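Local coordinates for protein aprataxin and PNK-like factor (Homo sapiens, PDB 5W7W) that acts as a histone chaperone in single- and double-strand DNA break repair, its FHA domain, the part present here, mediating interaction with XRCC1 and XRCC4, at residues 9-14 with 100-105; 39-44 with 93-98; 52-57 with 83-88. One frame throughout, in Å; residues are numbered along the deposited sequence. Where two conformers were deposited one is given.

In the fold
The chain is an FHA domain, a sandwich of two antiparallel sheets. Interaction 1 joins the first and last strands in the six-stranded sheet, and interaction 3 adds the short strand 84-85 to the edge of the four-stranded sheet. Their centres lie about 13 Å apart, and the sheets meet between them, with I103 CD1 3.6 Å from L55 CD2. Interaction 2 joins two loops, its centre about 15 Å from that of interaction 1 and about 19 Å from that of interaction 3, on the opposite side of the chain's centre. It touches interaction 1 where S93 CB packs on I100 CG1 at 3.6 Å. Its 39-44 loop belongs to the end that binds phosphopeptides in FHA domains.

Interaction 1: residues 9-14 with 100-105; sequences ELQPRD and IFRILS. With FMT (formic acid), chain C.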
loop_
_atom_site.group_PDB
_atom_site.type_symbol
_atom_site.label_atom_id
_atom_site.label_comp_id
_atom_site.label_asym_id
_atom_site.label_seq_id
_atom_site.Cartn_x
_atom_site.Cartn_y
_atom_site.Cartn_z
ATOM N N GLU A 9 4.847 1.264 -8.527
ATOM C CA GLU A 9 3.580 0.621 -8.831
ATOM C C GLU A 9 3.266 -0.410 -7.769
ATOM O O GLU A 9 4.169 -0.995 -7.158
ATOM C CB GLU A 9 3.603 -0.068 -10.200
ATOM C CG GLU A 9 3.604 0.911 -11.355
ATOM C CD GLU A 9 3.635 0.261 -12.729
ATOM O OE1 GLU A 9 3.731 -0.978 -12.826
ATOM O OE2 GLU A 9 3.594 1.019 -13.721
ATOM N N LEU A 10 1.976 -0.617 -7.548
ATOM C CA LEU A 10 1.468 -1.630 -6.636
ATOM C C LEU A 10 1.003 -2.835 -7.433
ATOM O O LEU A 10 0.216 -2.693 -8.380
ATOM C CB LEU A 10 0.282 -1.095 -5.833
ATOM C CG LEU A 10 0.488 0.229 -5.098
ATOM C CD1 LEU A 10 -0.796 0.553 -4.363
ATOM C CD2 LEU A 10 1.671 0.160 -4.168
ATOM N N GLN A 11 1.491 -4.006 -7.067
ATOM C CA GLN A 11 1.160 -5.242 -7.765
ATOM C C GLN A 11 0.326 -6.139 -6.867
ATOM O O GLN A 11 0.847 -6.637 -5.862
ATOM C CB GLN A 11 2.455 -5.947 -8.158
ATOM C CG GLN A 11 2.235 -7.307 -8.803
ATOM C CD GLN A 11 3.486 -7.803 -9.458
ATOM O OE1 GLN A 11 3.728 -7.502 -10.630
ATOM N NE2 GLN A 11 4.306 -8.540 -8.716
ATOM N N PRO A 12 -0.942 -6.400 -7.191
ATOM C CA PRO A 12 -1.758 -7.238 -6.306
ATOM C C PRO A 12 -1.230 -8.663 -6.262
ATOM O O PRO A 12 -0.979 -9.291 -7.297
ATOM C CB PRO A 12 -3.156 -7.152 -6.926
ATOM C CG PRO A 12 -2.948 -6.742 -8.315
ATOM C CD PRO A 12 -1.715 -5.889 -8.334
ATOM N N ARG A 13 -1.055 -9.182 -5.050
ATOM C CA ARG A 13 -0.493 -10.515 -4.892
ATOM C C ARG A 13 -1.426 -11.596 -5.410
ATOM O O ARG A 13 -0.959 -12.688 -5.770
ATOM C CB ARG A 13 -0.202 -10.770 -3.421
ATOM C CG ARG A 13 0.408 -12.159 -3.142
ATOM C CD ARG A 13 0.569 -12.446 -1.653
ATOM N NE ARG A 13 1.653 -11.655 -1.091
ATOM C CZ ARG A 13 2.115 -11.777 0.143
ATOM N NH1 ARG A 13 1.581 -12.661 0.969
ATOM N NH2 ARG A 13 3.106 -10.995 0.546
ATOM N N ASP A 14 -2.726 -11.339 -5.418
ATOM C CA ASP A 14 -3.701 -12.290 -5.943
ATOM C C ASP A 14 -3.758 -12.286 -7.463
ATOM O O ASP A 14 -4.478 -13.106 -8.051
ATOM C CB ASP A 14 -5.082 -12.001 -5.337
ATOM C CG ASP A 14 -5.563 -10.595 -5.601
ATOM O OD1 ASP A 14 -4.809 -9.625 -5.312
ATOM O OD2 ASP A 14 -6.707 -10.425 -6.080
ATOM N N ILE A 100 -3.438 -7.492 -0.707
ATOM C CA ILE A 100 -1.997 -7.500 -0.502
ATOM C C ILE A 100 -1.359 -6.998 -1.790
ATOM O O ILE A 100 -1.750 -7.407 -2.896
ATOM C CB ILE A 100 -1.495 -8.924 -0.166
ATOM C CG1 ILE A 100 -2.324 -9.582 0.952
ATOM C CG2 ILE A 100 -0.027 -8.886 0.210
ATOM C CD1 ILE A 100 -2.185 -11.091 1.038
ATOM N N PHE A 101 -0.363 -6.124 -1.662
ATOM C CA PHE A 101 0.335 -5.538 -2.796
ATOM C C PHE A 101 1.831 -5.577 -2.588
ATOM O O PHE A 101 2.318 -5.222 -1.522
ATOM C CB PHE A 101 -0.079 -4.083 -2.967
ATOM C CG PHE A 101 -1.538 -3.907 -3.259
ATOM C CD1 PHE A 101 -2.017 -3.911 -4.568
ATOM C CD2 PHE A 101 -2.440 -3.768 -2.230
ATOM C CE1 PHE A 101 -3.373 -3.764 -4.823
ATOM C CE2 PHE A 101 -3.796 -3.640 -2.493
ATOM C CZ PHE A 101 -4.255 -3.648 -3.791
ATOM N N ARG A 102 2.552 -5.974 -3.629
ATOM C CA ARG A 102 3.996 -5.866 -3.681
ATOM C C ARG A 102 4.363 -4.527 -4.304
ATOM O O ARG A 102 3.704 -4.057 -5.232
ATOM C CB ARG A 102 4.588 -7.014 -4.500
ATOM C CG ARG A 102 6.095 -7.021 -4.435
ATOM C CD ARG A 102 6.755 -8.156 -5.202
ATOM N NE ARG A 102 6.250 -9.475 -4.811
ATOM C CZ ARG A 102 6.737 -10.215 -3.819
ATOM N NH1 ARG A 102 7.748 -9.790 -3.082
ATOM N NH2 ARG A 102 6.215 -11.401 -3.536
ATOM N N ILE A 103 5.427 -3.928 -3.801
ATOM C CA ILE A 103 5.940 -2.663 -4.320
ATOM C C ILE A 103 6.946 -2.935 -5.428
ATOM O O ILE A 103 7.928 -3.653 -5.219
ATOM C CB ILE A 103 6.611 -1.869 -3.195
ATOM C CG1 ILE A 103 5.664 -1.630 -2.021
ATOM C CG2 ILE A 103 7.168 -0.561 -3.702
ATOM C CD1 ILE A 103 4.288 -1.158 -2.365
ATOM N N LEU A 104 6.727 -2.327 -6.580
ATOM C CA LEU A 104 7.677 -2.369 -7.680
ATOM C C LEU A 104 8.168 -0.964 -8.006
ATOM O O LEU A 104 7.384 -0.018 -8.042
ATOM C CB LEU A 104 7.006 -2.954 -8.931
ATOM C CG LEU A 104 6.551 -4.409 -8.805
ATOM C CD1 LEU A 104 5.872 -4.837 -10.083
ATOM C CD2 LEU A 104 7.681 -5.336 -8.464
ATOM N N SER A 105 9.468 -0.832 -8.253
ATOM C CA SER A 105 10.031 0.419 -8.742
ATOM C C SER A 105 10.070 0.428 -10.265
ATOM O O SER A 105 10.478 -0.556 -10.892
ATOM C CB SER A 105 11.440 0.609 -8.186
ATOM O OG SER A 105 12.286 -0.436 -8.612
HETATM C C FMT C . 3.589 -11.281 -6.420
HETATM O O1 FMT C . 3.910 -12.158 -5.631
HETATM O O2 FMT C . 4.038 -10.146 -6.321
HETATM O O HOH W 1 -4.627 -7.202 -3.824
HETATM O O HOH W 2 -4.159 -10.002 -2.194
#
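Strand 9-12 runs antiparallel to strand 100-105, their directions 141° apart, pairing the first and last strands of the FHA beta-sandwich. E9 and L104 exchange two backbone bonds, as do Q11 and R102; E9 N reaches L104 O at 2.9 Å. A fifth, from R13 N to I100 O, continues the pairing past the end of strand 9-12, straight at 171° but with its donor above the carbonyl plane. On the buried face, L10 CB rests on F101 CD1 at 3.8 Å. L10 CD2 presses against I103 CD1 at 3.4 Å, closer than two methyls normally sit. On the other face a formate, probably from the crystallisation liquor, meets the guanidinium edge of R102, whose chain bends at chi3 (-54°). Q11 NE2 reaches the formate O2 at 2.9 Å. R102 NE donates to the same O2 at 2.8 Å and NH2 to its O1. An alanine here would remove the two-pronged grip and would probably leave the formate held only loosely beside Q11. Q11 OE1 takes a hydrogen bond from R18 NE. R13 NH2 bonds Q68 OE1, and I100 CG2 sits over one face of the R13 guanidinium, 3.5 Å from NE.

Interaction 2: residues 39-44 with 93-98; sequences KRVSRR and SLLVDK. With FMT (formic acid), chain D.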
loop_
_atom_site.group_PDB
_atom_site.type_symbol
_atom_site.label_atom_id
_atom_site.label_comp_id
_atom_site.label_asym_id
_atom_site.label_seq_id
_atom_site.Cartn_x
_atom_site.Cartn_y
_atom_site.Cartn_z
ATOM N N LYS A 39 -16.871 -3.530 2.979
ATOM C CA LYS A 39 -17.157 -2.838 4.223
ATOM C C LYS A 39 -16.016 -2.946 5.227
ATOM O O LYS A 39 -15.953 -2.137 6.160
ATOM C CB LYS A 39 -18.432 -3.426 4.834
ATOM C CG LYS A 39 -18.339 -4.915 5.146
ATOM N N ARG A 40 -15.120 -3.917 5.070
ATOM C CA ARG A 40 -14.026 -4.120 6.012
ATOM C C ARG A 40 -12.872 -3.155 5.794
ATOM O O ARG A 40 -11.952 -3.101 6.617
ATOM C CB ARG A 40 -13.498 -5.549 5.886
ATOM C CG ARG A 40 -14.536 -6.624 6.256
ATOM C CD ARG A 40 -14.047 -8.017 5.916
ATOM N NE ARG A 40 -13.959 -8.207 4.479
ATOM C CZ ARG A 40 -13.593 -9.336 3.890
ATOM N NH1 ARG A 40 -13.307 -10.403 4.616
ATOM N NH2 ARG A 40 -13.517 -9.392 2.573
ATOM N N VAL A 41 -12.884 -2.403 4.706
ATOM C CA VAL A 41 -11.806 -1.487 4.369
ATOM C C VAL A 41 -12.384 -0.087 4.322
ATOM O O VAL A 41 -13.359 0.162 3.607
ATOM C CB VAL A 41 -11.169 -1.866 3.024
ATOM C CG1 VAL A 41 -10.034 -0.927 2.684
ATOM C CG2 VAL A 41 -10.664 -3.295 3.065
ATOM N N SER A 42 -11.781 0.828 5.074
ATOM C CA SER A 42 -12.240 2.202 5.096
ATOM C C SER A 42 -11.928 2.887 3.768
ATOM O O SER A 42 -10.976 2.535 3.070
ATOM C CB SER A 42 -11.513 2.941 6.220
ATOM O OG SER A 42 -11.809 4.327 6.224
ATOM N N ARG A 43 -12.716 3.922 3.451
ATOM C CA ARG A 43 -12.347 4.817 2.366
ATOM C C ARG A 43 -11.063 5.559 2.685
ATOM O O ARG A 43 -10.361 5.996 1.765
ATOM C CB ARG A 43 -13.448 5.841 2.119
ATOM C CG ARG A 43 -14.730 5.226 1.602
ATOM C CD ARG A 43 -15.865 6.259 1.558
ATOM N N ARG A 44 -10.758 5.735 3.965
ATOM C CA ARG A 44 -9.548 6.424 4.420
ATOM C C ARG A 44 -8.760 5.447 5.283
ATOM O O ARG A 44 -8.638 5.590 6.502
ATOM C CB ARG A 44 -9.880 7.709 5.177
ATOM C CG ARG A 44 -10.466 8.805 4.306
ATOM C CD ARG A 44 -10.901 9.993 5.171
ATOM N NE ARG A 44 -11.953 9.555 6.087
ATOM C CZ ARG A 44 -13.259 9.660 5.859
ATOM N NH1 ARG A 44 -13.714 10.236 4.749
ATOM N NH2 ARG A 44 -14.116 9.190 6.756
ATOM N N SER A 93 -0.577 -4.795 3.107
ATOM C CA SER A 93 -1.944 -5.208 2.844
ATOM C C SER A 93 -2.922 -4.405 3.680
ATOM O O SER A 93 -2.587 -3.842 4.730
ATOM C CB SER A 93 -2.136 -6.700 3.092
ATOM O OG SER A 93 -1.972 -7.027 4.459
ATOM N N LEU A 94 -4.158 -4.386 3.195
ATOM C CA LEU A 94 -5.226 -3.666 3.873
ATOM C C LEU A 94 -6.094 -4.569 4.741
ATOM O O LEU A 94 -6.808 -4.065 5.614
ATOM C CB LEU A 94 -6.098 -2.910 2.864
ATOM C CG LEU A 94 -5.348 -1.900 1.999
ATOM C CD1 LEU A 94 -6.359 -1.172 1.116
ATOM C CD2 LEU A 94 -4.581 -0.918 2.824
ATOM N N LEU A 95 -6.065 -5.879 4.524
ATOM C CA LEU A 95 -6.593 -6.869 5.458
ATOM C C LEU A 95 -5.480 -7.881 5.682
ATOM O O LEU A 95 -4.499 -7.939 4.937
ATOM C CB LEU A 95 -7.859 -7.574 4.944
ATOM C CG LEU A 95 -9.074 -6.680 4.749
ATOM C CD1 LEU A 95 -10.178 -7.488 4.113
ATOM C CD2 LEU A 95 -9.552 -6.092 6.076
ATOM N N VAL A 96 -5.610 -8.704 6.717
ATOM C CA VAL A 96 -4.497 -9.575 7.078
ATOM C C VAL A 96 -4.142 -10.518 5.942
ATOM O O VAL A 96 -2.971 -10.877 5.783
ATOM C CB VAL A 96 -4.798 -10.325 8.396
ATOM C CG1 VAL A 96 -5.973 -11.265 8.237
ATOM C CG2 VAL A 96 -3.562 -11.090 8.864
ATOM N N ASP A 97 -5.133 -10.954 5.165
ATOM C CA ASP A 97 -4.950 -12.003 4.166
ATOM C C ASP A 97 -5.597 -11.653 2.836
ATOM O O ASP A 97 -5.869 -12.548 2.032
ATOM C CB ASP A 97 -5.485 -13.342 4.670
ATOM C CG ASP A 97 -6.949 -13.290 5.027
ATOM O OD1 ASP A 97 -7.598 -12.234 4.874
ATOM O OD2 ASP A 97 -7.470 -14.333 5.498
ATOM N N LYS A 98 -5.857 -10.375 2.587
ATOM C CA LYS A 98 -6.533 -9.948 1.373
ATOM C C LYS A 98 -6.103 -8.519 1.075
ATOM O O LYS A 98 -5.713 -7.776 1.983
ATOM C CB LYS A 98 -8.058 -10.025 1.541
ATOM C CG LYS A 98 -8.850 -9.923 0.254
ATOM C CD LYS A 98 -10.353 -10.156 0.491
ATOM C CE LYS A 98 -11.193 -10.038 -0.780
ATOM N NZ LYS A 98 -10.792 -11.014 -1.813
HETATM C C FMT D . -7.653 -9.232 -3.215
HETATM O O1 FMT D . -8.794 -9.636 -3.469
HETATM O O2 FMT D . -6.881 -9.879 -2.513
#
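A charged group lies flat over a leucine methyl here: L95 CD1 sits 3.8 Å above the plane of the R40 guanidinium, over its centre. The arginine chain reaches this place by bending at chi3 (-68°), and it crosses the L95 side chain at about a right angle. Its polar end is used in its own loop, where R40 NH2 forms a salt bridge with D38 OD2. The aliphatic part of K98 crosses R40 at about a right angle, with R40 NH2 3.9 Å from K98 CD. The two positive charges stay apart, R40 NH2 lying 5.4 Å from K98 NZ. K98 turns at chi4 (60°) to put NZ 2.9 Å from O1 of a formate, probably from the crystallisation liquor.

The 39-44 loop carries the Ser-x-x-His signature of FHA domains, S42 to H45, whose serine in relatives contacts the phosphate of the bound phosphothreonine; S42 probably does so here, with H45 bracing it through a hydrogen bond between S42 N and H45 ND1. S42 OG accepts from R44 N at 2.9 Å in an ST turn.

Behind R40 the contact becomes wholly apolar and more buried. V41 spreads its methyls over two leucines, CG1 anti to the backbone N (chi1 -179°). That branch meets L94 CD1 at 4.0 Å, crossing L94 at about a right angle, while V41 CG2 faces L95 CG at 4.1 Å. L94 stands where the chain turns a corner after strand 91-93.

Across from R40 and V41, the 93-98 turn is braced from within. L95 N bonds K98 O, and S93 OG donates to L95 O over 2.7 Å from above the carbonyl plane.

Interaction 3: residues 52-57 with 83-88; sequences GGQLRI and WCYLNP. With FMT (formic acid), chain E.
Three backbone bonds and one cation-pi stack carry the polar part of this contact. L86 N points straight at L55 O, 2.8 Å away at 176°, and I57 and C84 exchange two more bonds, C84 N reaching I57 O at 2.9 Å. The R56 guanidinium lies on the indole face of W83, planes 26° apart, with CZ 3.9 Å from the centroid of the five-membered ring and almost on its normal. NH1 comes nearest, 3.4 Å from W83 CD1, while CG and CD pass above the plane just outside the ring's CE3 edge, CG 3.4 Å from CE3. R56 NE forms a salt bridge with E49 OE1 on the adjacent strand 46-51, which would hold the guanidinium over the indole.

These bonds attach the short strand 84-85, antiparallel, to the edge of the four-stranded sheet of the FHA sandwich. The Q54 amide stacks on one face of Y85, planes 7° apart, its NE2 3.6 Å from Y85 CD1. One water links Q54 NE2 to N87 OD1; another joins L55 N to L86 O. Beneath, L86 CD1 packs against I57 CG2 at 3.9 Å and L55 CD2 at 4.0 Å, in the interior where L86 also meets F92 and I103.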
loop_
_atom_site.group_PDB
_atom_site.type_symbol
_atom_site.label_atom_id
_atom_site.label_comp_id
_atom_site.label_asym_id
_atom_site.label_seq_id
_atom_site.Cartn_x
_atom_site.Cartn_y
_atom_site.Cartn_z
ATOM N N GLY A 52 11.112 11.852 -2.859
ATOM C CA GLY A 52 12.540 11.628 -2.742
ATOM C C GLY A 52 12.958 10.206 -3.043
ATOM O O GLY A 52 13.873 9.677 -2.398
ATOM N N GLY A 53 12.308 9.562 -4.005
ATOM C CA GLY A 53 12.694 8.231 -4.393
ATOM C C GLY A 53 12.270 7.136 -3.449
ATOM O O GLY A 53 12.756 6.013 -3.571
ATOM N N GLN A 54 11.359 7.432 -2.524
ATOM C CA GLN A 54 10.900 6.474 -1.532
ATOM C C GLN A 54 9.391 6.502 -1.426
ATOM O O GLN A 54 8.736 7.505 -1.722
ATOM C CB GLN A 54 11.455 6.756 -0.137
ATOM C CG GLN A 54 12.956 6.585 -0.055
ATOM C CD GLN A 54 13.485 6.870 1.337
ATOM O OE1 GLN A 54 13.775 8.021 1.668
ATOM N NE2 GLN A 54 13.564 5.852 2.165
ATOM N N LEU A 55 8.859 5.360 -0.999
ATOM C CA LEU A 55 7.441 5.183 -0.739
ATOM C C LEU A 55 7.263 4.830 0.731
ATOM O O LEU A 55 7.957 3.942 1.229
ATOM C CB LEU A 55 6.920 4.034 -1.610
ATOM C CG LEU A 55 5.480 3.593 -1.342
ATOM C CD1 LEU A 55 4.516 4.696 -1.698
ATOM C CD2 LEU A 55 5.147 2.310 -2.121
ATOM N N ARG A 56 6.351 5.523 1.422
ATOM C CA ARG A 56 6.013 5.173 2.800
ATOM C C ARG A 56 4.503 5.123 2.958
ATOM O O ARG A 56 3.755 5.747 2.201
ATOM C CB ARG A 56 6.660 6.125 3.826
ATOM C CG ARG A 56 6.478 7.600 3.528
ATOM C CD ARG A 56 7.033 8.491 4.619
ATOM N NE ARG A 56 6.833 9.890 4.291
ATOM C CZ ARG A 56 6.917 10.894 5.159
ATOM N NH1 ARG A 56 7.226 10.685 6.420
ATOM N NH2 ARG A 56 6.684 12.128 4.721
ATOM N N ILE A 57 4.063 4.344 3.948
ATOM C CA ILE A 57 2.649 4.154 4.262
ATOM C C ILE A 57 2.400 4.573 5.703
ATOM O O ILE A 57 3.193 4.273 6.598
ATOM C CB ILE A 57 2.210 2.685 4.039
ATOM C CG1 ILE A 57 0.705 2.538 4.271
ATOM C CG2 ILE A 57 2.970 1.699 4.935
ATOM C CD1 ILE A 57 0.140 1.235 3.788
ATOM N N TRP A 83 4.476 6.391 10.013
ATOM C CA TRP A 83 4.963 6.002 8.697
ATOM C C TRP A 83 5.901 4.801 8.770
ATOM O O TRP A 83 6.725 4.668 9.685
ATOM C CB TRP A 83 5.727 7.153 8.058
ATOM C CG TRP A 83 4.935 8.362 7.774
ATOM C CD1 TRP A 83 4.895 9.508 8.532
ATOM C CD2 TRP A 83 4.084 8.597 6.654
ATOM N NE1 TRP A 83 4.063 10.417 7.955
ATOM C CE2 TRP A 83 3.546 9.886 6.807
ATOM C CE3 TRP A 83 3.705 7.838 5.542
ATOM C CZ2 TRP A 83 2.676 10.438 5.885
ATOM C CZ3 TRP A 83 2.832 8.380 4.632
ATOM C CH2 TRP A 83 2.324 9.670 4.802
ATOM N N CYS A 84 5.801 3.966 7.744
ATOM C CA CYS A 84 6.699 2.849 7.496
ATOM C C CYS A 84 7.140 2.899 6.040
ATOM O O CYS A 84 6.298 2.952 5.138
ATOM C CB CYS A 84 5.957 1.526 7.732
ATOM S SG CYS A 84 6.930 0.024 7.492
ATOM N N TYR A 85 8.444 2.868 5.802
ATOM C CA TYR A 85 8.960 2.798 4.439
ATOM C C TYR A 85 8.713 1.430 3.821
ATOM O O TYR A 85 8.832 0.386 4.470
ATOM C CB TYR A 85 10.453 3.189 4.386
ATOM C CG TYR A 85 10.613 4.684 4.407
ATOM C CD1 TYR A 85 10.220 5.430 3.308
ATOM C CD2 TYR A 85 11.093 5.366 5.516
ATOM C CE1 TYR A 85 10.292 6.806 3.299
ATOM C CE2 TYR A 85 11.177 6.748 5.518
ATOM C CZ TYR A 85 10.763 7.465 4.408
ATOM O OH TYR A 85 10.831 8.838 4.404
ATOM N N LEU A 86 8.363 1.454 2.541
ATOM C CA LEU A 86 8.113 0.254 1.748
ATOM C C LEU A 86 9.161 0.227 0.650
ATOM O O LEU A 86 9.071 0.993 -0.322
ATOM C CB LEU A 86 6.722 0.317 1.137
ATOM C CG LEU A 86 5.561 0.458 2.118
ATOM C CD1 LEU A 86 4.242 0.584 1.367
ATOM C CD2 LEU A 86 5.522 -0.715 3.087
ATOM N N ASN A 87 10.127 -0.654 0.792
ATOM C CA ASN A 87 11.162 -0.785 -0.218
ATOM C C ASN A 87 10.648 -1.640 -1.373
ATOM O O ASN A 87 9.765 -2.485 -1.191
ATOM C CB ASN A 87 12.395 -1.436 0.390
ATOM C CG ASN A 87 12.971 -0.620 1.511
ATOM O OD1 ASN A 87 13.291 0.555 1.326
ATOM N ND2 ASN A 87 13.041 -1.210 2.697
ATOM N N PRO A 88 11.197 -1.457 -2.567
ATOM C CA PRO A 88 10.812 -2.329 -3.673
ATOM C C PRO A 88 10.998 -3.788 -3.280
ATOM O O PRO A 88 12.012 -4.170 -2.684
ATOM C CB PRO A 88 11.762 -1.904 -4.794
ATOM C CG PRO A 88 12.068 -0.458 -4.486
ATOM C CD PRO A 88 12.185 -0.445 -2.985
HETATM C C FMT E . 9.787 15.195 -3.669
HETATM O O1 FMT E . 9.967 14.120 -4.223
HETATM O O2 FMT E . 8.676 15.568 -3.277
HETATM O O HOH W 3 12.466 3.253 1.324
HETATM O O HOH W 4 10.725 3.142 -0.805
#